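Local coordinates for capsid protein VP1 (Human polyomavirus 12, PDB 6Y5Z), which builds the outer shell of the virion as disulfide-linked pentamers, probably in a T=7 icosahedral capsid, and serves in attachment to host cells, at the interface of chains A and B. Coordinates in Å, arbitrary orientation; residue numbers count along the deposited sequence, not the author numbering. Chains: chain A/B, Capsid protein VP1.

The interface of chains A and B. Residues chain A 97-98, 100-101; chain B 65, 125, 140, 184, 186-188.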
loop_
_atom_site.group_PDB
_atom_site.type_symbol
_atom_site.label_atom_id
_atom_site.label_comp_id
_atom_site.label_asym_id
_atom_site.label_seq_id
_atom_site.Cartn_x
_atom_site.Cartn_y
_atom_site.Cartn_z
ATOM N N ILE A 97 16.750 -4.550 -14.067
ATOM C CA ILE A 97 17.444 -5.867 -13.916
ATOM C C ILE A 97 18.325 -5.813 -12.676
ATOM O O ILE A 97 19.026 -4.820 -12.550
ATOM C CB ILE A 97 18.324 -6.201 -15.144
ATOM C CG1 ILE A 97 17.510 -6.263 -16.429
ATOM C CG2 ILE A 97 19.043 -7.522 -14.933
ATOM C CD1 ILE A 97 16.353 -7.199 -16.277
ATOM N N GLY A 98 18.325 -6.861 -11.856
ATOM C CA GLY A 98 19.362 -7.056 -10.838
ATOM C C GLY A 98 18.923 -6.787 -9.421
ATOM O O GLY A 98 19.801 -6.737 -8.551
ATOM N N ASN A 100 17.971 -9.021 -7.561
ATOM C CA ASN A 100 18.530 -10.246 -6.925
ATOM C C ASN A 100 19.936 -9.951 -6.383
ATOM O O ASN A 100 20.344 -10.629 -5.440
ATOM C CB ASN A 100 18.593 -11.398 -7.914
ATOM C CG ASN A 100 19.232 -10.964 -9.205
ATOM O OD1 ASN A 100 18.553 -10.280 -9.987
ATOM N ND2 ASN A 100 20.514 -11.280 -9.390
ATOM N N THR A 101 20.668 -9.003 -6.973
ATOM C CA THR A 101 22.067 -8.741 -6.525
ATOM C C THR A 101 22.052 -8.170 -5.104
ATOM O O THR A 101 23.074 -8.293 -4.387
ATOM C CB THR A 101 22.862 -7.823 -7.459
ATOM O OG1 THR A 101 22.304 -6.503 -7.432
ATOM C CG2 THR A 101 22.924 -8.356 -8.871
ATOM N N TYR B 65 18.278 -20.574 -7.164
ATOM C CA TYR B 65 17.027 -20.879 -7.871
ATOM C C TYR B 65 16.719 -22.367 -7.711
ATOM O O TYR B 65 17.641 -23.237 -7.782
ATOM C CB TYR B 65 17.121 -20.470 -9.337
ATOM C CG TYR B 65 17.106 -18.985 -9.565
ATOM C CD1 TYR B 65 15.922 -18.266 -9.465
ATOM C CD2 TYR B 65 18.270 -18.278 -9.853
ATOM C CE1 TYR B 65 15.897 -16.893 -9.625
ATOM C CE2 TYR B 65 18.248 -16.909 -10.044
ATOM C CZ TYR B 65 17.059 -16.206 -9.931
ATOM O OH TYR B 65 17.046 -14.830 -10.089
ATOM N N TYR B 125 12.713 -12.137 -1.543
ATOM C CA TYR B 125 12.862 -12.315 -2.993
ATOM C C TYR B 125 11.959 -13.460 -3.411
ATOM O O TYR B 125 12.139 -14.631 -2.959
ATOM C CB TYR B 125 14.313 -12.587 -3.362
ATOM C CG TYR B 125 14.548 -12.709 -4.837
ATOM C CD1 TYR B 125 14.747 -11.564 -5.583
ATOM C CD2 TYR B 125 14.675 -13.930 -5.467
ATOM C CE1 TYR B 125 15.038 -11.629 -6.928
ATOM C CE2 TYR B 125 14.973 -14.016 -6.814
ATOM C CZ TYR B 125 15.158 -12.855 -7.545
ATOM O OH TYR B 125 15.413 -12.863 -8.884
ATOM N N ILE B 140 24.641 -10.758 -13.340
ATOM C CA ILE B 140 24.844 -9.405 -12.762
ATOM C C ILE B 140 25.176 -9.615 -11.288
ATOM O O ILE B 140 24.616 -10.536 -10.690
ATOM C CB ILE B 140 23.617 -8.510 -13.023
ATOM C CG1 ILE B 140 23.840 -7.109 -12.450
ATOM C CG2 ILE B 140 22.322 -9.145 -12.513
ATOM C CD1 ILE B 140 22.906 -6.066 -13.017
ATOM N N ILE B 184 20.977 -16.918 -6.562
ATOM C CA ILE B 184 20.113 -15.783 -6.982
ATOM C C ILE B 184 20.963 -14.510 -7.014
ATOM O O ILE B 184 20.679 -13.665 -7.846
ATOM C CB ILE B 184 18.863 -15.606 -6.116
ATOM C CG1 ILE B 184 19.208 -15.162 -4.706
ATOM C CG2 ILE B 184 17.988 -16.863 -6.162
ATOM C CD1 ILE B 184 17.989 -14.780 -3.867
ATOM N N THR B 186 23.670 -13.770 -8.315
ATOM C CA THR B 186 24.441 -13.546 -9.556
ATOM C C THR B 186 23.593 -13.626 -10.827
ATOM O O THR B 186 24.151 -13.373 -11.894
ATOM C CB THR B 186 25.626 -14.504 -9.695
ATOM O OG1 THR B 186 25.167 -15.835 -9.884
ATOM C CG2 THR B 186 26.543 -14.441 -8.500
ATOM N N TRP B 187 22.310 -13.952 -10.739
ATOM C CA TRP B 187 21.514 -14.283 -11.941
ATOM C C TRP B 187 20.129 -13.651 -11.848
ATOM O O TRP B 187 19.430 -13.904 -10.854
ATOM C CB TRP B 187 21.359 -15.794 -12.095
ATOM C CG TRP B 187 22.625 -16.533 -12.386
ATOM C CD1 TRP B 187 23.207 -17.459 -11.570
ATOM C CD2 TRP B 187 23.431 -16.482 -13.581
ATOM N NE1 TRP B 187 24.305 -17.990 -12.171
ATOM C CE2 TRP B 187 24.452 -17.447 -13.415
ATOM C CE3 TRP B 187 23.340 -15.795 -14.794
ATOM C CZ2 TRP B 187 25.427 -17.652 -14.389
ATOM C CZ3 TRP B 187 24.312 -15.991 -15.759
ATOM C CH2 TRP B 187 25.327 -16.937 -15.552
ATOM N N SER B 188 19.758 -12.917 -12.882
ATOM C CA SER B 188 18.406 -12.338 -13.090
ATOM C C SER B 188 17.708 -13.086 -14.208
ATOM O O SER B 188 18.325 -13.433 -15.200
ATOM C CB SER B 188 18.521 -10.894 -13.489
ATOM O OG SER B 188 19.055 -10.135 -12.444
HETATM O O HOH W 1 15.658 -10.658 -10.421
#
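At this boundary between neighbouring VP1 subunits of the pentamer, the helical backbone of 3-10 helix 99-103 of chain A brings A:Asn100 against the chain B turn where 3-10 helix 184-186 runs into strand 187-189, carrying B:Ile184 and B:Ser188. A:Asn100 is the main polar anchor of the patch. Its CG lies between the backbone N and the carbonyl carbon (chi1 49°), tucked over its own backbone, and from there the amide meets chain B. Both ends of the amide are used. The nitrogen A:Asn100 ND2 donates to the backbone O of B:Ile184 at 2.8 Å. It comes nearly head-on to that carbonyl, at a C=O...N angle of 165°, although the acceptor lies somewhat out of the amide plane. The carbonyl oxygen A:Asn100 OD1 accepts a short hydrogen bond of 2.5 Å from the hydroxyl OG of B:Ser188. The hydroxyl approaches at an angle, 123° at OD1, and is tilted modestly from the carbonyl plane. A water also bonds to OD1 and passes the link on to the phenol OH of B:Tyr125, 2.7 Å from the water. Gripped at both ends, the amide should have little freedom to flip.

B:Tyr125 also touches A:Asn100 directly. A:Asn100 CB stands above the plane of the B:Tyr125 ring, set off past its CE1/CZ rim, 3.7 Å from CE1. B:Tyr65 braces B:Tyr125 from behind, as a second shell. The two phenol OH groups bond each other, and B:Tyr65 OH donates to the backbone O of B:Trp187 at 2.7 Å. The methyl CG2 of B:Ile184 sits over the centre of the B:Tyr65 ring.

Apolar contacts flank the amide. A:Ile97 CG2 rests on B:Ser188 CB. The methyl A:Thr101 CG2 comes nearest the backbone O of B:Ile140, at 3.3 Å. The methyl B:Ile140 CG2 is farther from it, at 3.8 Å, and also meets the CA of A:Gly98. A:Thr101 is turned with its methyl toward B:Ile140, while its hydroxyl OG1 donates a hydrogen bond to A:Gly98 O at 2.8 Å.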